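Local coordinates for RNA-binding protein Smaug (Drosophila melanogaster, PDB 1OXJ) that binds RNA through its SAM domain, which is joined in this fragment to a PHAT domain, at residues T30-M34 with T96-P100. Numbering follows the deposited sequence.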
ATOM      1  N   THR A  30     -14.496   4.789 -10.946  1.00 31.36           N
ATOM      2  CA  THR A  30     -13.669   3.628 -11.240  1.00 32.16           C
ATOM      3  C   THR A  30     -12.254   3.954 -10.795  1.00 30.99           C
ATOM      4  O   THR A  30     -11.902   5.120 -10.577  1.00 30.38           O
ATOM      5  CB  THR A  30     -13.614   3.317 -12.735  1.00 33.09           C
ATOM      6  OG1 THR A  30     -12.894   4.361 -13.409  1.00 31.07           O
ATOM      7  CG2 THR A  30     -15.015   3.204 -13.297  1.00 34.51           C
ATOM      8  N   TYR A  31     -11.441   2.915 -10.684  1.00 28.64           N
ATOM      9  CA  TYR A  31     -10.065   3.064 -10.277  1.00 27.53           C
ATOM     10  C   TYR A  31      -9.328   4.031 -11.217  1.00 27.58           C
ATOM     11  O   TYR A  31      -8.645   4.953 -10.766  1.00 28.87           O
ATOM     12  CB  TYR A  31      -9.410   1.692 -10.281  1.00 25.64           C
ATOM     13  CG  TYR A  31      -7.956   1.703  -9.923  1.00 26.83           C
ATOM     14  CD1 TYR A  31      -7.538   1.560  -8.600  1.00 27.22           C
ATOM     15  CD2 TYR A  31      -6.989   1.832 -10.910  1.00 26.40           C
ATOM     16  CE1 TYR A  31      -6.189   1.535  -8.279  1.00 26.14           C
ATOM     17  CE2 TYR A  31      -5.639   1.811 -10.600  1.00 26.51           C
ATOM     18  CZ  TYR A  31      -5.245   1.660  -9.289  1.00 28.96           C
ATOM     19  OH  TYR A  31      -3.905   1.605  -8.996  1.00 30.64           O
ATOM     20  N   GLU A  32      -9.490   3.853 -12.523  1.00 27.19           N
ATOM     21  CA  GLU A  32      -8.797   4.735 -13.462  1.00 30.50           C
ATOM     22  C   GLU A  32      -9.229   6.194 -13.316  1.00 29.82           C
ATOM     23  O   GLU A  32      -8.421   7.102 -13.458  1.00 30.84           O
ATOM     24  CB  GLU A  32      -9.023   4.267 -14.908  1.00 32.21           C
ATOM     25  CG  GLU A  32      -8.367   2.931 -15.270  1.00 37.09           C
ATOM     26  CD  GLU A  32      -8.944   1.731 -14.518  1.00 40.53           C
ATOM     27  OE1 GLU A  32     -10.176   1.674 -14.308  1.00 41.04           O
ATOM     28  OE2 GLU A  32      -8.160   0.828 -14.152  1.00 42.45           O
ATOM     29  N   GLU A  33     -10.507   6.422 -13.041  1.00 31.40           N
ATOM     30  CA  GLU A  33     -10.999   7.788 -12.876  1.00 32.30           C
ATOM     31  C   GLU A  33     -10.377   8.438 -11.647  1.00 32.32           C
ATOM     32  O   GLU A  33     -10.034   9.627 -11.674  1.00 31.54           O
ATOM     33  CB  GLU A  33     -12.525   7.796 -12.757  1.00 35.03           C
ATOM     34  CG  GLU A  33     -13.234   7.451 -14.071  1.00 39.76           C
ATOM     35  CD  GLU A  33     -14.743   7.511 -13.942  1.00 41.42           C
ATOM     36  OE1 GLU A  33     -15.307   6.773 -13.098  1.00 38.60           O
ATOM     37  OE2 GLU A  33     -15.364   8.297 -14.686  1.00 46.38           O
ATOM     38  N   MET A  34     -10.236   7.660 -10.574  1.00 29.59           N
ATOM     39  CA  MET A  34      -9.626   8.163  -9.341  1.00 31.31           C
ATOM     40  C   MET A  34      -8.248   8.728  -9.649  1.00 32.13           C
ATOM     41  O   MET A  34      -7.884   9.790  -9.144  1.00 32.74           O
ATOM     42  CB  MET A  34      -9.497   7.040  -8.281  1.00 28.05           C
ATOM     43  CG  MET A  34      -8.510   7.347  -7.093  1.00 29.81           C
ATOM     44  SD  MET A  34      -8.382   6.038  -5.839  1.00 21.11           S
ATOM     45  CE  MET A  34      -7.388   4.840  -6.703  1.00 32.25           C
ATOM     46  N   THR A  96      -3.757   1.798   0.559  1.00 30.33           N
ATOM     47  CA  THR A  96      -4.180   2.437  -0.692  1.00 30.69           C
ATOM     48  C   THR A  96      -4.966   1.501  -1.604  1.00 29.61           C
ATOM     49  O   THR A  96      -4.791   0.285  -1.562  1.00 30.70           O
ATOM     50  CB  THR A  96      -2.967   2.966  -1.495  1.00 28.56           C
ATOM     51  OG1 THR A  96      -2.158   1.863  -1.929  1.00 28.97           O
ATOM     52  CG2 THR A  96      -2.129   3.897  -0.639  1.00 28.13           C
ATOM     53  N   PRO A  97      -5.844   2.066  -2.454  1.00 28.70           N
ATOM     54  CA  PRO A  97      -6.657   1.283  -3.387  1.00 29.50           C
ATOM     55  C   PRO A  97      -5.765   0.543  -4.371  1.00 29.21           C
ATOM     56  O   PRO A  97      -4.952   1.158  -5.070  1.00 29.55           O
ATOM     57  CB  PRO A  97      -7.515   2.340  -4.084  1.00 29.43           C
ATOM     58  CG  PRO A  97      -7.610   3.443  -3.065  1.00 29.70           C
ATOM     59  CD  PRO A  97      -6.215   3.492  -2.493  1.00 30.14           C
ATOM     60  N   MET A  98      -5.904  -0.778  -4.406  1.00 29.51           N
ATOM     61  CA  MET A  98      -5.117  -1.609  -5.300  1.00 29.29           C
ATOM     62  C   MET A  98      -6.017  -2.545  -6.088  1.00 30.44           C
ATOM     63  O   MET A  98      -6.918  -3.174  -5.538  1.00 29.10           O
ATOM     64  CB  MET A  98      -4.100  -2.451  -4.516  1.00 29.53           C
ATOM     65  CG  MET A  98      -2.994  -1.664  -3.819  1.00 31.79           C
ATOM     66  SD  MET A  98      -1.730  -2.785  -3.064  1.00 26.44           S
ATOM     67  CE  MET A  98      -1.709  -2.194  -1.367  1.00 32.17           C
ATOM     68  N   LYS A  99      -5.763  -2.632  -7.384  1.00 28.72           N
ATOM     69  CA  LYS A  99      -6.529  -3.517  -8.243  1.00 30.97           C
ATOM     70  C   LYS A  99      -6.090  -4.946  -7.972  1.00 32.09           C
ATOM     71  O   LYS A  99      -5.027  -5.181  -7.399  1.00 30.35           O
ATOM     72  CB  LYS A  99      -6.266  -3.187  -9.709  1.00 32.03           C
ATOM     73  CG  LYS A  99      -6.639  -1.768 -10.110  1.00 35.06           C
ATOM     74  CD  LYS A  99      -6.524  -1.570 -11.614  1.00 40.49           C
ATOM     75  CE  LYS A  99      -7.679  -2.231 -12.349  1.00 42.99           C
ATOM     76  NZ  LYS A  99      -7.666  -1.906 -13.805  1.00 45.16           N
ATOM     77  N   PRO A 100      -6.915  -5.924  -8.369  1.00 33.90           N
ATOM     78  CA  PRO A 100      -6.571  -7.336  -8.161  1.00 34.33           C
ATOM     79  C   PRO A 100      -5.234  -7.682  -8.828  1.00 33.31           C
ATOM     80  O   PRO A 100      -4.819  -7.028  -9.790  1.00 31.37           O
ATOM     81  CB  PRO A 100      -7.731  -8.067  -8.821  1.00 35.56           C
ATOM     82  CG  PRO A 100      -8.902  -7.145  -8.554  1.00 36.74           C
ATOM     83  CD  PRO A 100      -8.302  -5.778  -8.853  1.00 35.13           C
TER
HETATM   84  O   HOH W   1      -3.560  -0.962  -8.194  1.00 28.93           O
HETATM   85  O   HOH W   2     -10.556  -0.942 -13.313  1.00 63.75           O
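K99 lays its aliphatic chain over one face of the Y31 ring, with CG 3.5 Å from the ring centroid and almost on the ring normal, a CH-pi contact. Lysine suits the place because its methylenes cover the aromatic face while the ammonium passes beyond it; the bend at chi3 (75°) turns the chain's end toward E32. There K99 NZ donates to E32 OE2 at 2.8 Å, a salt bridge in which NZ meets OE2 on its syn side, 19° out of the carboxylate plane. A water joins the same two groups, donating to E32 OE1 and accepting from K99 NZ. At the ring's edge, P97 O lies in plane, 3.5 Å from Y31 CE1. Y31 OH reaches a second water at 2.7 Å, which accepts from K99 N, tying the phenol to the loop backbone. A leucine in place of Y31 would probably strip the K99 methylenes of their flat support and leave that water without its phenol partner. Deeper in, flexible M34 bends to set CE 3.6 Å from P97 CB, and I10 and W13 also touch this compact proline. R65 of helix 49-77 hydrogen-bonds through NH1 to P97 O, satisfying that carbonyl. A capping box, E33 N donating to T30 OG1 and T30 N to E33 OE1, starts the short helix presenting Y31, E32 and M34. The contact is interdomain packing: a SAM-domain helix docks on a PHAT-region loop.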